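PDB 1J5X: glucosamine-6-phosphate deaminase from Thermotoga maritima, which belongs to the SIS-domain family and is built round two parallel beta sheets, each flanked by helices. Local coordinates for residues V216-S221 against E243-L248; Q93-L98 against K124-R129; K18-Q23 against V159-F164. All coordinates share one frame; numbering follows the deposited sequence.

Contact 1. Residues V216-S221 against E243-L248; sequences VFLGMS and EAYSTL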
ATOM      1  N   VAL A 216     -12.006   1.633  10.002  1.00 20.82           N
ATOM      2  CA  VAL A 216     -11.947   0.228   9.569  1.00 22.06           C
ATOM      3  C   VAL A 216     -11.758   0.273   8.048  1.00 22.94           C
ATOM      4  O   VAL A 216     -12.480   1.031   7.374  1.00 21.58           O
ATOM      5  CB  VAL A 216     -13.268  -0.457   9.927  1.00 22.65           C
ATOM      6  CG1 VAL A 216     -13.347  -1.882   9.359  1.00 23.69           C
ATOM      7  CG2 VAL A 216     -13.451  -0.470  11.480  1.00 19.08           C
ATOM      8  N   PHE A 217     -10.775  -0.469   7.528  1.00 17.46           N
ATOM      9  CA  PHE A 217     -10.481  -0.518   6.088  1.00 20.02           C
ATOM     10  C   PHE A 217     -10.730  -1.935   5.590  1.00 17.68           C
ATOM     11  O   PHE A 217     -10.115  -2.892   6.063  1.00 17.73           O
ATOM     12  CB  PHE A 217      -9.047  -0.035   5.908  1.00 21.41           C
ATOM     13  CG  PHE A 217      -8.880   1.400   6.342  1.00 21.70           C
ATOM     14  CD1 PHE A 217      -9.234   2.408   5.464  1.00 20.33           C
ATOM     15  CD2 PHE A 217      -8.421   1.737   7.632  1.00 21.05           C
ATOM     16  CE1 PHE A 217      -9.130   3.771   5.812  1.00 23.02           C
ATOM     17  CE2 PHE A 217      -8.315   3.100   8.022  1.00 23.68           C
ATOM     18  CZ  PHE A 217      -8.661   4.114   7.107  1.00 18.47           C
ATOM     19  N   LEU A 218     -11.656  -2.085   4.632  1.00 17.78           N
ATOM     20  CA  LEU A 218     -12.033  -3.411   4.158  1.00 14.97           C
ATOM     21  C   LEU A 218     -11.699  -3.598   2.696  1.00 15.99           C
ATOM     22  O   LEU A 218     -11.947  -2.697   1.909  1.00 14.99           O
ATOM     23  CB  LEU A 218     -13.551  -3.598   4.346  1.00 16.19           C
ATOM     24  CG  LEU A 218     -14.171  -3.461   5.749  1.00 18.58           C
ATOM     25  CD1 LEU A 218     -15.687  -3.913   5.686  1.00 18.80           C
ATOM     26  CD2 LEU A 218     -13.402  -4.432   6.720  1.00 17.39           C
ATOM     27  N   GLY A 219     -11.135  -4.740   2.345  1.00 16.82           N
ATOM     28  CA  GLY A 219     -10.851  -5.001   0.922  1.00 16.88           C
ATOM     29  C   GLY A 219     -10.336  -6.421   0.780  1.00 19.18           C
ATOM     30  O   GLY A 219      -9.774  -6.969   1.736  1.00 16.78           O
HETATM   31  N   MSE A 220     -10.524  -7.034  -0.394  1.00 17.82           N
HETATM   32  CA  MSE A 220     -10.015  -8.380  -0.610  1.00 16.61           C
HETATM   33  C   MSE A 220      -8.737  -8.423  -1.435  1.00 16.99           C
HETATM   34  O   MSE A 220      -8.523  -7.563  -2.301  1.00 15.96           O
HETATM   35  CB  MSE A 220     -11.054  -9.244  -1.384  1.00 17.98           C
HETATM   36  CG  MSE A 220     -12.327  -9.412  -0.559  1.00 17.75           C
HETATM   37 SE   MSE A 220     -13.485 -10.581  -1.727  1.00 29.03          SE
HETATM   38  CE  MSE A 220     -14.821 -11.212  -0.343  1.00 18.78           C
ATOM     39  N   SER A 221      -7.942  -9.467  -1.176  1.00 16.39           N
ATOM     40  CA  SER A 221      -6.725  -9.744  -1.919  1.00 17.19           C
ATOM     41  C   SER A 221      -5.840  -8.514  -2.024  1.00 15.00           C
ATOM     42  O   SER A 221      -5.452  -7.999  -0.988  1.00 17.47           O
ATOM     43  CB  SER A 221      -7.105 -10.262  -3.319  1.00 18.19           C
ATOM     44  OG  SER A 221      -7.988 -11.355  -3.173  1.00 21.77           O
ATOM     45  N   GLU A 243      -7.920  -0.329  11.745  1.00 20.24           N
ATOM     46  CA  GLU A 243      -7.693  -1.740  11.507  1.00 20.50           C
ATOM     47  C   GLU A 243      -8.192  -2.139  10.119  1.00 22.97           C
ATOM     48  O   GLU A 243      -9.066  -1.480   9.547  1.00 18.65           O
ATOM     49  CB  GLU A 243      -8.402  -2.599  12.544  1.00 24.38           C
ATOM     50  CG  GLU A 243      -9.881  -2.313  12.684  1.00 23.08           C
ATOM     51  CD  GLU A 243     -10.557  -3.040  13.881  1.00 26.00           C
ATOM     52  OE1 GLU A 243     -10.025  -4.050  14.451  1.00 26.70           O
ATOM     53  OE2 GLU A 243     -11.673  -2.637  14.234  1.00 26.95           O
ATOM     54  N   ALA A 244      -7.623  -3.234   9.615  1.00 18.57           N
ATOM     55  CA  ALA A 244      -8.005  -3.708   8.290  1.00 18.52           C
ATOM     56  C   ALA A 244      -8.436  -5.176   8.284  1.00 17.73           C
ATOM     57  O   ALA A 244      -7.903  -5.956   9.043  1.00 18.37           O
ATOM     58  CB  ALA A 244      -6.860  -3.490   7.373  1.00 15.46           C
ATOM     59  N   TYR A 245      -9.395  -5.553   7.411  1.00 16.72           N
ATOM     60  CA  TYR A 245      -9.817  -6.924   7.292  1.00 15.41           C
ATOM     61  C   TYR A 245     -10.178  -7.196   5.834  1.00 15.41           C
ATOM     62  O   TYR A 245     -10.494  -6.246   5.076  1.00 15.83           O
ATOM     63  CB  TYR A 245     -11.115  -7.189   8.103  1.00 16.10           C
ATOM     64  CG  TYR A 245     -10.937  -7.080   9.584  1.00 15.42           C
ATOM     65  CD1 TYR A 245     -10.434  -8.157  10.322  1.00 17.53           C
ATOM     66  CD2 TYR A 245     -11.199  -5.884  10.234  1.00 19.98           C
ATOM     67  CE1 TYR A 245     -10.204  -8.036  11.739  1.00 24.33           C
ATOM     68  CE2 TYR A 245     -10.979  -5.743  11.632  1.00 22.72           C
ATOM     69  CZ  TYR A 245     -10.488  -6.830  12.375  1.00 22.27           C
ATOM     70  OH  TYR A 245     -10.366  -6.758  13.725  1.00 21.86           O
ATOM     71  N   SER A 246     -10.178  -8.481   5.480  1.00 14.83           N
ATOM     72  CA  SER A 246     -10.663  -8.889   4.151  1.00 14.36           C
ATOM     73  C   SER A 246     -12.189  -8.585   4.291  1.00 17.66           C
ATOM     74  O   SER A 246     -12.810  -8.873   5.337  1.00 17.47           O
ATOM     75  CB  SER A 246     -10.446 -10.402   3.922  1.00 16.98           C
ATOM     76  OG  SER A 246     -10.969 -10.747   2.645  1.00 17.64           O
ATOM     77  N   THR A 247     -12.794  -8.069   3.228  1.00 16.29           N
ATOM     78  CA  THR A 247     -14.157  -7.533   3.339  1.00 18.16           C
ATOM     79  C   THR A 247     -15.225  -8.255   4.135  1.00 17.60           C
ATOM     80  O   THR A 247     -15.824  -7.640   5.075  1.00 18.44           O
ATOM     81  CB  THR A 247     -14.654  -7.166   1.932  1.00 19.24           C
ATOM     82  OG1 THR A 247     -13.671  -6.314   1.301  1.00 17.68           O
ATOM     83  CG2 THR A 247     -15.967  -6.370   1.995  1.00 19.75           C
ATOM     84  N   LEU A 248     -15.523  -9.477   3.736  1.00 16.92           N
ATOM     85  CA  LEU A 248     -16.575 -10.247   4.388  1.00 17.46           C
ATOM     86  C   LEU A 248     -16.129 -10.785   5.746  1.00 20.29           C
ATOM     87  O   LEU A 248     -16.975 -11.259   6.517  1.00 20.74           O
ATOM     88  CB  LEU A 248     -17.008 -11.409   3.475  1.00 17.67           C
ATOM     89  CG  LEU A 248     -17.519 -10.906   2.129  1.00 18.31           C
ATOM     90  CD1 LEU A 248     -17.905 -12.040   1.270  1.00 20.79           C
ATOM     91  CD2 LEU A 248     -18.672  -9.908   2.365  1.00 21.25           C
TER
HETATM   92  O   HOH W   1     -13.297  -6.018  -1.226  1.00 27.34           O
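The rings of Phe217 and Tyr245 each receive a neighbour at the edge, near the ring plane: Glu243 O lies 3.8 Å from Phe217 CD2, and Leu218 CD2 comes up to the Tyr245 ring. They project from opposite faces of two adjacent parallel strands of a beta-alpha-beta unit, in which helix 222-238 links strand 214-218 to strand 241-245. Phe217 shares its face with Ala244 and packs on that helix and on helix 313-326; Val216, Leu218, Glu243 and Tyr245 occupy the other. The strand ladder runs from Phe217 N to Glu243 O (2.8 Å), from Tyr245 N to Phe217 O (3.1 Å) and from Gly219 N to Tyr245 O (3.2 Å). Leu218 CD2 rests 3.8 Å from Tyr245 CB. The Tyr245 hydroxyl turns back within its own strand and donates to Glu243 OE1 at 2.8 Å, coming from above the carboxylate plane (54° out of it), while Glu243 OE2 bonds to His214. Past the strand ends, the extended selenomethionine side chain of Met220 carries CE to 3.6 Å from Leu248 CD1. Thr247 OG1, anti to its carbonyl carbon (chi1 -52°), lies 2.6 Å from a water that accepts a weak bond from Met220 N.

Contact 2. Residues Q93-L98 against K124-R129; sequences QKIPDL and KKRNHR
Arg126 reaches from the end of one helix across to Gln93 and Leu98, which follow the end of another. Both helices finish in Schellman motifs, with Gln93 as the C-prime residue after helix 87-91 and Asn127 as its counterpart after helix 114-125, so the contact joins two helix exits of the SIS domain. From CB, which points toward the 93-98 loop, the Arg126 chain sets out with CG anti to the carbonyl carbon (chi1 -71°) and stays extended as far as NE. CD passes Leu98, the side chains of Arg126 and Leu98 crossing at about a right angle. Arg126 NE lies 3.5 Å from Gln93 OE1. Beyond CZ the two terminal nitrogens part company. NH2 of Arg126 donates to Gln93 OE1 over 2.7 Å, a nearly straight bond (164°) that lies in the guanidinium plane and uses a lone pair of the amide oxygen; the aliphatic part of Gln93 runs beside the same nitrogen, with CG 3.4 Å from Arg126 NH2. NH1 turns to the Asp97 side, where OD1 lies well out of the guanidinium plane and no N-H points at it, leaving at most a general attraction of charge; the modelled places of NH1 and of Leu98 CD2, which lie too close together, are doubtful. On strand 128-134, His128 CE1 packs 3.6 Å from Leu98 CB, and its NE2 makes a weak hydrogen bond with Glu54. The other ring nitrogen, His128 ND1, donates to Arg126 O at 3.2 Å from above the carbonyl plane, 53° out of it.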
ATOM      1  N   GLN A  93      15.528 -15.759  10.958  1.00 17.27           N
ATOM      2  CA  GLN A  93      15.311 -17.107  10.443  1.00 22.32           C
ATOM      3  C   GLN A  93      14.222 -17.848  11.226  1.00 23.52           C
ATOM      4  O   GLN A  93      14.406 -19.026  11.679  1.00 19.15           O
ATOM      5  CB  GLN A  93      16.657 -17.892  10.456  1.00 22.30           C
ATOM      6  CG  GLN A  93      17.658 -17.234   9.480  1.00 28.71           C
ATOM      7  CD  GLN A  93      18.948 -18.042   9.330  1.00 30.42           C
ATOM      8  OE1 GLN A  93      18.987 -19.047   8.607  1.00 35.55           O
ATOM      9  NE2 GLN A  93      19.996 -17.603  10.010  1.00 34.45           N
ATOM     10  N   LYS A  94      13.105 -17.146  11.382  1.00 19.62           N
ATOM     11  CA  LYS A  94      11.965 -17.727  12.065  1.00 20.07           C
ATOM     12  C   LYS A  94      10.894 -18.200  11.092  1.00 23.71           C
ATOM     13  O   LYS A  94       9.854 -18.756  11.513  1.00 26.24           O
ATOM     14  CB  LYS A  94      11.384 -16.729  13.074  1.00 19.73           C
ATOM     15  CG  LYS A  94      12.412 -16.393  14.186  1.00 20.99           C
ATOM     16  CD  LYS A  94      13.037 -17.688  14.723  1.00 23.27           C
ATOM     17  CE  LYS A  94      13.996 -17.401  15.839  1.00 26.46           C
ATOM     18  NZ  LYS A  94      14.490 -18.724  16.364  1.00 32.92           N
ATOM     19  N   ILE A  95      11.134 -17.965   9.816  1.00 21.53           N
ATOM     20  CA  ILE A  95      10.207 -18.397   8.771  1.00 24.14           C
ATOM     21  C   ILE A  95      10.306 -19.911   8.505  1.00 29.35           C
ATOM     22  O   ILE A  95      11.318 -20.538   8.745  1.00 25.89           O
ATOM     23  CB  ILE A  95      10.518 -17.724   7.402  1.00 29.34           C
ATOM     24  CG1 ILE A  95      11.936 -18.049   6.946  1.00 29.41           C
ATOM     25  CG2 ILE A  95      10.392 -16.233   7.499  1.00 24.45           C
ATOM     26  CD1 ILE A  95      12.173 -17.618   5.534  1.00 35.73           C
ATOM     27  N   PRO A  96       9.197 -20.518   8.073  1.00 29.19           N
ATOM     28  CA  PRO A  96       9.256 -21.949   7.770  1.00 34.36           C
ATOM     29  C   PRO A  96      10.314 -22.005   6.614  1.00 39.71           C
ATOM     30  O   PRO A  96      10.369 -21.080   5.793  1.00 40.74           O
ATOM     31  CB  PRO A  96       7.838 -22.234   7.299  1.00 33.73           C
ATOM     32  CG  PRO A  96       6.984 -21.378   8.262  1.00 29.28           C
ATOM     33  CD  PRO A  96       7.807 -20.026   8.231  1.00 28.92           C
ATOM     34  N   ASP A  97      11.170 -23.030   6.564  1.00 43.25           N
ATOM     35  CA  ASP A  97      12.222 -23.098   5.522  1.00 45.95           C
ATOM     36  C   ASP A  97      11.834 -22.671   4.098  1.00 46.59           C
ATOM     37  O   ASP A  97      10.709 -22.873   3.680  1.00 48.15           O
ATOM     38  CB  ASP A  97      12.828 -24.522   5.442  1.00 47.95           C
ATOM     39  CG  ASP A  97      13.664 -24.893   6.692  1.00 51.04           C
ATOM     40  OD1 ASP A  97      14.246 -23.983   7.349  1.00 49.70           O
ATOM     41  OD2 ASP A  97      13.760 -26.109   7.002  1.00 51.24           O
ATOM     42  N   LEU A  98      12.780 -22.109   3.347  1.00 46.94           N
ATOM     43  CA  LEU A  98      12.500 -21.704   1.965  1.00 47.29           C
ATOM     44  C   LEU A  98      12.764 -22.815   0.962  1.00 46.26           C
ATOM     45  O   LEU A  98      13.332 -23.864   1.294  1.00 45.85           O
ATOM     46  CB  LEU A  98      13.381 -20.543   1.512  1.00 47.96           C
ATOM     47  CG  LEU A  98      13.385 -19.203   2.237  1.00 49.07           C
ATOM     48  CD1 LEU A  98      11.965 -18.670   2.367  1.00 48.28           C
ATOM     49  CD2 LEU A  98      14.053 -19.420   3.585  1.00 51.37           C
ATOM     50  N   LYS A 124      20.678 -14.220   0.758  1.00 24.77           N
ATOM     51  CA  LYS A 124      21.800 -14.422  -0.158  1.00 27.89           C
ATOM     52  C   LYS A 124      22.582 -15.657   0.234  1.00 29.90           C
ATOM     53  O   LYS A 124      23.046 -16.388  -0.622  1.00 33.22           O
ATOM     54  CB  LYS A 124      22.720 -13.189  -0.171  1.00 25.34           C
ATOM     55  CG  LYS A 124      22.209 -12.042  -1.082  1.00 29.14           C
ATOM     56  CD  LYS A 124      22.943 -10.716  -0.850  1.00 31.65           C
ATOM     57  CE  LYS A 124      24.303 -10.682  -1.494  1.00 37.10           C
ATOM     58  NZ  LYS A 124      25.076  -9.446  -1.046  1.00 40.56           N
ATOM     59  N   LYS A 125      22.723 -15.894   1.528  1.00 32.46           N
ATOM     60  CA  LYS A 125      23.430 -17.069   2.001  1.00 35.45           C
ATOM     61  C   LYS A 125      22.618 -18.336   1.788  1.00 37.12           C
ATOM     62  O   LYS A 125      23.168 -19.433   1.877  1.00 39.47           O
ATOM     63  CB  LYS A 125      23.801 -16.931   3.470  1.00 37.19           C
ATOM     64  CG  LYS A 125      24.869 -15.872   3.723  1.00 41.80           C
ATOM     65  CD  LYS A 125      25.090 -15.688   5.206  1.00 45.55           C
ATOM     66  CE  LYS A 125      26.139 -14.602   5.538  1.00 46.07           C
ATOM     67  NZ  LYS A 125      26.207 -14.488   7.038  1.00 48.12           N
ATOM     68  N   ARG A 126      21.329 -18.193   1.496  1.00 36.01           N
ATOM     69  CA  ARG A 126      20.460 -19.334   1.209  1.00 36.59           C
ATOM     70  C   ARG A 126      20.173 -19.487  -0.294  1.00 36.45           C
ATOM     71  O   ARG A 126      19.139 -19.988  -0.684  1.00 35.08           O
ATOM     72  CB  ARG A 126      19.117 -19.220   1.949  1.00 37.51           C
ATOM     73  CG  ARG A 126      19.209 -19.415   3.455  1.00 42.16           C
ATOM     74  CD  ARG A 126      17.814 -19.758   4.001  1.00 47.71           C
ATOM     75  NE  ARG A 126      17.696 -19.590   5.454  1.00 52.69           N
ATOM     76  CZ  ARG A 126      16.628 -19.939   6.184  1.00 53.05           C
ATOM     77  NH1 ARG A 126      15.558 -20.489   5.613  1.00 52.78           N
ATOM     78  NH2 ARG A 126      16.628 -19.740   7.497  1.00 52.21           N
ATOM     79  N   ASN A 127      21.071 -19.026  -1.142  1.00 36.74           N
ATOM     80  CA  ASN A 127      20.868 -19.184  -2.580  1.00 37.66           C
ATOM     81  C   ASN A 127      19.662 -18.472  -3.167  1.00 34.57           C
ATOM     82  O   ASN A 127      19.057 -18.939  -4.140  1.00 37.31           O
ATOM     83  CB  ASN A 127      20.810 -20.693  -2.954  1.00 42.50           C
ATOM     84  CG  ASN A 127      20.830 -20.941  -4.493  1.00 47.65           C
ATOM     85  OD1 ASN A 127      20.017 -21.909  -4.968  1.00 47.31           O
ATOM     86  ND2 ASN A 127      21.586 -20.282  -5.231  1.00 51.26           N
ATOM     87  N   HIS A 128      19.267 -17.358  -2.579  1.00 30.18           N
ATOM     88  CA  HIS A 128      18.189 -16.579  -3.183  1.00 28.16           C
ATOM     89  C   HIS A 128      18.842 -15.307  -3.747  1.00 28.81           C
ATOM     90  O   HIS A 128      19.665 -14.700  -3.067  1.00 31.02           O
ATOM     91  CB  HIS A 128      17.148 -16.194  -2.125  1.00 29.46           C
ATOM     92  CG  HIS A 128      16.200 -17.298  -1.801  1.00 32.24           C
ATOM     93  ND1 HIS A 128      16.394 -18.491  -1.188  1.00 36.02           N
ATOM     94  CD2 HIS A 128      14.884 -17.275  -2.188  1.00 31.52           C
ATOM     95  CE1 HIS A 128      15.195 -19.163  -1.226  1.00 36.84           C
ATOM     96  NE2 HIS A 128      14.299 -18.409  -1.834  1.00 34.30           N
ATOM     97  N   ARG A 129      18.536 -14.938  -4.981  1.00 23.59           N
ATOM     98  CA  ARG A 129      19.067 -13.696  -5.538  1.00 25.71           C
ATOM     99  C   ARG A 129      18.127 -12.565  -5.068  1.00 24.73           C
ATOM    100  O   ARG A 129      16.875 -12.697  -5.098  1.00 23.81           O
ATOM    101  CB  ARG A 129      19.125 -13.770  -7.053  1.00 29.19           C
ATOM    102  CG  ARG A 129      19.707 -12.483  -7.642  1.00 37.46           C
ATOM    103  CD  ARG A 129      19.979 -12.557  -9.115  1.00 43.89           C
ATOM    104  NE  ARG A 129      20.924 -13.616  -9.449  1.00 49.54           N
ATOM    105  CZ  ARG A 129      21.581 -13.658 -10.614  1.00 54.93           C
ATOM    106  NH1 ARG A 129      21.382 -12.692 -11.531  1.00 55.42           N
ATOM    107  NH2 ARG A 129      22.434 -14.654 -10.875  1.00 56.35           N
TER

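Contact 3. Residues K18-Q23 against V159-F164; sequences KEITDQ and VMTKSF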
ATOM      1  N   LYS A  18       2.292  17.773   0.839  1.00 23.52           N
ATOM      2  CA  LYS A  18       2.890  17.946  -0.486  1.00 24.39           C
ATOM      3  C   LYS A  18       3.127  16.605  -1.196  1.00 24.51           C
ATOM      4  O   LYS A  18       2.822  16.427  -2.389  1.00 21.88           O
ATOM      5  CB  LYS A  18       4.222  18.691  -0.405  1.00 29.30           C
ATOM      6  CG  LYS A  18       4.943  18.862  -1.756  1.00 28.41           C
ATOM      7  CD  LYS A  18       5.979  17.806  -2.051  1.00 35.54           C
ATOM      8  CE  LYS A  18       6.716  18.107  -3.361  1.00 35.32           C
ATOM      9  NZ  LYS A  18       7.610  17.014  -3.803  1.00 30.36           N
ATOM     10  N   GLU A  19       3.708  15.672  -0.460  1.00 21.42           N
ATOM     11  CA  GLU A  19       3.975  14.373  -1.042  1.00 22.12           C
ATOM     12  C   GLU A  19       2.653  13.588  -1.305  1.00 21.86           C
ATOM     13  O   GLU A  19       2.566  12.854  -2.256  1.00 26.03           O
ATOM     14  CB  GLU A  19       4.954  13.654  -0.107  1.00 23.06           C
ATOM     15  CG  GLU A  19       6.298  14.452  -0.179  1.00 24.52           C
ATOM     16  CD  GLU A  19       7.437  13.968   0.721  1.00 21.79           C
ATOM     17  OE1 GLU A  19       7.182  13.232   1.670  1.00 22.01           O
ATOM     18  OE2 GLU A  19       8.573  14.363   0.457  1.00 25.12           O
ATOM     19  N   ILE A  20       1.632  13.732  -0.499  1.00 23.32           N
ATOM     20  CA  ILE A  20       0.342  13.056  -0.835  1.00 24.36           C
ATOM     21  C   ILE A  20      -0.146  13.667  -2.179  1.00 27.36           C
ATOM     22  O   ILE A  20      -0.520  12.969  -3.157  1.00 24.38           O
ATOM     23  CB  ILE A  20      -0.713  13.323   0.253  1.00 23.66           C
ATOM     24  CG1 ILE A  20      -0.247  12.692   1.562  1.00 22.42           C
ATOM     25  CG2 ILE A  20      -2.086  12.792  -0.173  1.00 25.46           C
ATOM     26  CD1 ILE A  20      -1.284  12.881   2.677  1.00 21.83           C
ATOM     27  N   THR A  21      -0.124  14.996  -2.224  1.00 24.25           N
ATOM     28  CA  THR A  21      -0.578  15.727  -3.412  1.00 25.98           C
ATOM     29  C   THR A  21       0.224  15.410  -4.664  1.00 23.82           C
ATOM     30  O   THR A  21      -0.290  15.525  -5.780  1.00 24.31           O
ATOM     31  CB  THR A  21      -0.573  17.261  -3.127  1.00 25.60           C
ATOM     32  OG1 THR A  21      -1.406  17.473  -2.001  1.00 25.99           O
ATOM     33  CG2 THR A  21      -1.192  18.041  -4.321  1.00 29.08           C
ATOM     34  N   ASP A  22       1.457  14.947  -4.484  1.00 23.04           N
ATOM     35  CA  ASP A  22       2.279  14.599  -5.619  1.00 22.18           C
ATOM     36  C   ASP A  22       1.667  13.402  -6.407  1.00 22.82           C
ATOM     37  O   ASP A  22       2.069  13.165  -7.532  1.00 23.50           O
ATOM     38  CB  ASP A  22       3.691  14.201  -5.211  1.00 24.71           C
ATOM     39  CG  ASP A  22       4.591  15.414  -4.885  1.00 32.17           C
ATOM     40  OD1 ASP A  22       4.213  16.546  -5.305  1.00 28.56           O
ATOM     41  OD2 ASP A  22       5.673  15.199  -4.250  1.00 31.18           O
ATOM     42  N   GLN A  23       0.754  12.669  -5.790  1.00 21.66           N
ATOM     43  CA  GLN A  23       0.148  11.541  -6.494  1.00 24.13           C
ATOM     44  C   GLN A  23      -0.789  12.130  -7.550  1.00 25.36           C
ATOM     45  O   GLN A  23      -1.234  11.449  -8.473  1.00 25.47           O
ATOM     46  CB  GLN A  23      -0.587  10.638  -5.505  1.00 22.50           C
ATOM     47  CG  GLN A  23       0.427   9.751  -4.774  1.00 21.12           C
ATOM     48  CD  GLN A  23      -0.028   9.351  -3.392  1.00 24.32           C
ATOM     49  OE1 GLN A  23       0.028   8.069  -3.133  1.00 20.66           O
ATOM     50  NE2 GLN A  23      -0.416  10.203  -2.549  1.00 27.67           N
ATOM     51  N   VAL A 159       6.072   9.582   7.212  1.00 28.16           N
ATOM     52  CA  VAL A 159       5.079   8.654   6.675  1.00 27.08           C
ATOM     53  C   VAL A 159       5.192   8.468   5.176  1.00 25.74           C
ATOM     54  O   VAL A 159       5.326   9.434   4.403  1.00 23.28           O
ATOM     55  CB  VAL A 159       3.667   9.135   7.045  1.00 27.86           C
ATOM     56  CG1 VAL A 159       2.598   8.187   6.501  1.00 25.78           C
ATOM     57  CG2 VAL A 159       3.576   9.227   8.559  1.00 27.44           C
HETATM   58  N   MSE A 160       5.185   7.200   4.754  1.00 23.90           N
HETATM   59  CA  MSE A 160       5.240   6.902   3.331  1.00 24.09           C
HETATM   60  C   MSE A 160       3.895   7.204   2.718  1.00 22.99           C
HETATM   61  O   MSE A 160       2.855   6.824   3.256  1.00 21.64           O
HETATM   62  CB  MSE A 160       5.599   5.421   3.111  1.00 26.62           C
HETATM   63  CG  MSE A 160       7.076   5.217   3.147  1.00 30.63           C
HETATM   64 SE   MSE A 160       7.548   3.280   3.064  1.00 42.58          SE
HETATM   65  CE  MSE A 160       6.390   2.915   1.539  1.00 18.49           C
ATOM     66  N   THR A 161       3.916   7.884   1.557  1.00 24.23           N
ATOM     67  CA  THR A 161       2.689   8.238   0.892  1.00 21.61           C
ATOM     68  C   THR A 161       2.852   7.845  -0.572  1.00 23.23           C
ATOM     69  O   THR A 161       2.554   6.690  -0.958  1.00 21.52           O
ATOM     70  CB  THR A 161       2.341   9.812   1.048  1.00 20.08           C
ATOM     71  OG1 THR A 161       3.458  10.623   0.637  1.00 21.24           O
ATOM     72  CG2 THR A 161       1.998  10.116   2.502  1.00 21.32           C
ATOM     73  N   LYS A 162       3.354   8.770  -1.365  1.00 20.59           N
ATOM     74  CA  LYS A 162       3.529   8.554  -2.808  1.00 22.65           C
ATOM     75  C   LYS A 162       4.482   7.423  -3.162  1.00 23.62           C
ATOM     76  O   LYS A 162       4.325   6.797  -4.199  1.00 23.87           O
ATOM     77  CB  LYS A 162       4.046   9.841  -3.471  1.00 24.37           C
ATOM     78  CG  LYS A 162       5.466  10.225  -3.102  1.00 25.84           C
ATOM     79  CD  LYS A 162       5.781  11.611  -3.731  1.00 28.32           C
ATOM     80  CE  LYS A 162       7.263  11.879  -3.934  1.00 30.07           C
ATOM     81  NZ  LYS A 162       7.570  13.240  -4.532  1.00 29.71           N
ATOM     82  N   SER A 163       5.458   7.128  -2.303  1.00 22.27           N
ATOM     83  CA  SER A 163       6.399   6.067  -2.632  1.00 19.42           C
ATOM     84  C   SER A 163       5.686   4.701  -2.672  1.00 20.98           C
ATOM     85  O   SER A 163       6.068   3.838  -3.468  1.00 19.86           O
ATOM     86  CB  SER A 163       7.571   5.988  -1.609  1.00 20.36           C
ATOM     87  OG  SER A 163       7.120   5.707  -0.318  1.00 20.90           O
ATOM     88  N   PHE A 164       4.677   4.531  -1.842  1.00 18.84           N
ATOM     89  CA  PHE A 164       3.969   3.237  -1.841  1.00 21.12           C
ATOM     90  C   PHE A 164       3.279   3.087  -3.240  1.00 21.89           C
ATOM     91  O   PHE A 164       3.462   2.095  -3.973  1.00 18.51           O
ATOM     92  CB  PHE A 164       2.916   3.254  -0.730  1.00 20.00           C
ATOM     93  CG  PHE A 164       2.031   2.025  -0.698  1.00 20.13           C
ATOM     94  CD1 PHE A 164       0.913   1.923  -1.544  1.00 21.31           C
ATOM     95  CD2 PHE A 164       2.319   0.979   0.177  1.00 20.24           C
ATOM     96  CE1 PHE A 164       0.108   0.825  -1.518  1.00 21.42           C
ATOM     97  CE2 PHE A 164       1.502  -0.171   0.210  1.00 19.35           C
ATOM     98  CZ  PHE A 164       0.405  -0.240  -0.627  1.00 20.76           C
TER
HETATM   99  O   HOH W   2       5.029  11.316   2.505  1.00 26.50           O
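Lys162 and Asp22 cross obliquely, and the lysine enters as a knob into a hole formed by Lys18, Glu19, Asp22 and Gln23 on helix 15-25. Its CG stands between the backbone N and the carbonyl carbon (chi1 69°), and the extended chain then runs across the helix. Lys162 CB sits 3.6 Å from Glu19 O and close to CG of Gln23, CD lies against Asp22 CB, and NZ ends in a 2.7 Å salt bridge with Asp22 OD2. That oxygen is gripped twice. Lys18 NZ, one turn back, meets Asp22 OD2 on its syn lone pair at 2.7 Å, whereas Lys162 arrives on the anti side, 32° out of the carboxylate plane. In this salt-bridge network the ammonium nitrogens, Lys18 NZ and Lys162 NZ, are 3.8 Å apart, a repulsion that the shared carboxylate probably offsets. Ile20 and Thr161 meet at about a right angle, CG1 of the isoleucine 3.5 Å from CG2 of the threonine. Thr161, the N-cap residue of helix 162-179, makes no capping bond with its hydroxyl; OG1 instead donates to a water that donates to Glu19 OE1 and Val159 O. Glu19 also accepts from the backbone nitrogens of Glu156 and Ala157. The Gln23 amide folds back, NE2 donating almost straight (177°) to a lone pair of Ile20 O and also bonding to Gln316, and OE1 bonding to Ser165 OG. The start of helix 162-179 is joined to the flank of helix 15-25, with helix 313-326 packing beside Ile20, Gln23 and Thr161, and helix 222-238 beside Val159, Thr161 and Phe164.

Position in the fold and chemistry change together. Contact 3 is buried and relies on charge, with a bridging water, to join an N-terminal helix to one that begins late in the SIS domain. Contact 1, partly buried, lies in the four-stranded parallel sheet, apart from that of strand 128-134 in contact 2, and rests mostly on backbone ladder bonds. Contact 2 lies farthest out, its centre about 25 Å from the chain's centre, and depends on one long side chain bridging helix ends. No two share an element, although helix 222-238, the connector of contact 1, also packs beside contact 3. Contacts 1 and 3 are on opposite sides of the centre, about 10 Å apart at their nearest atoms.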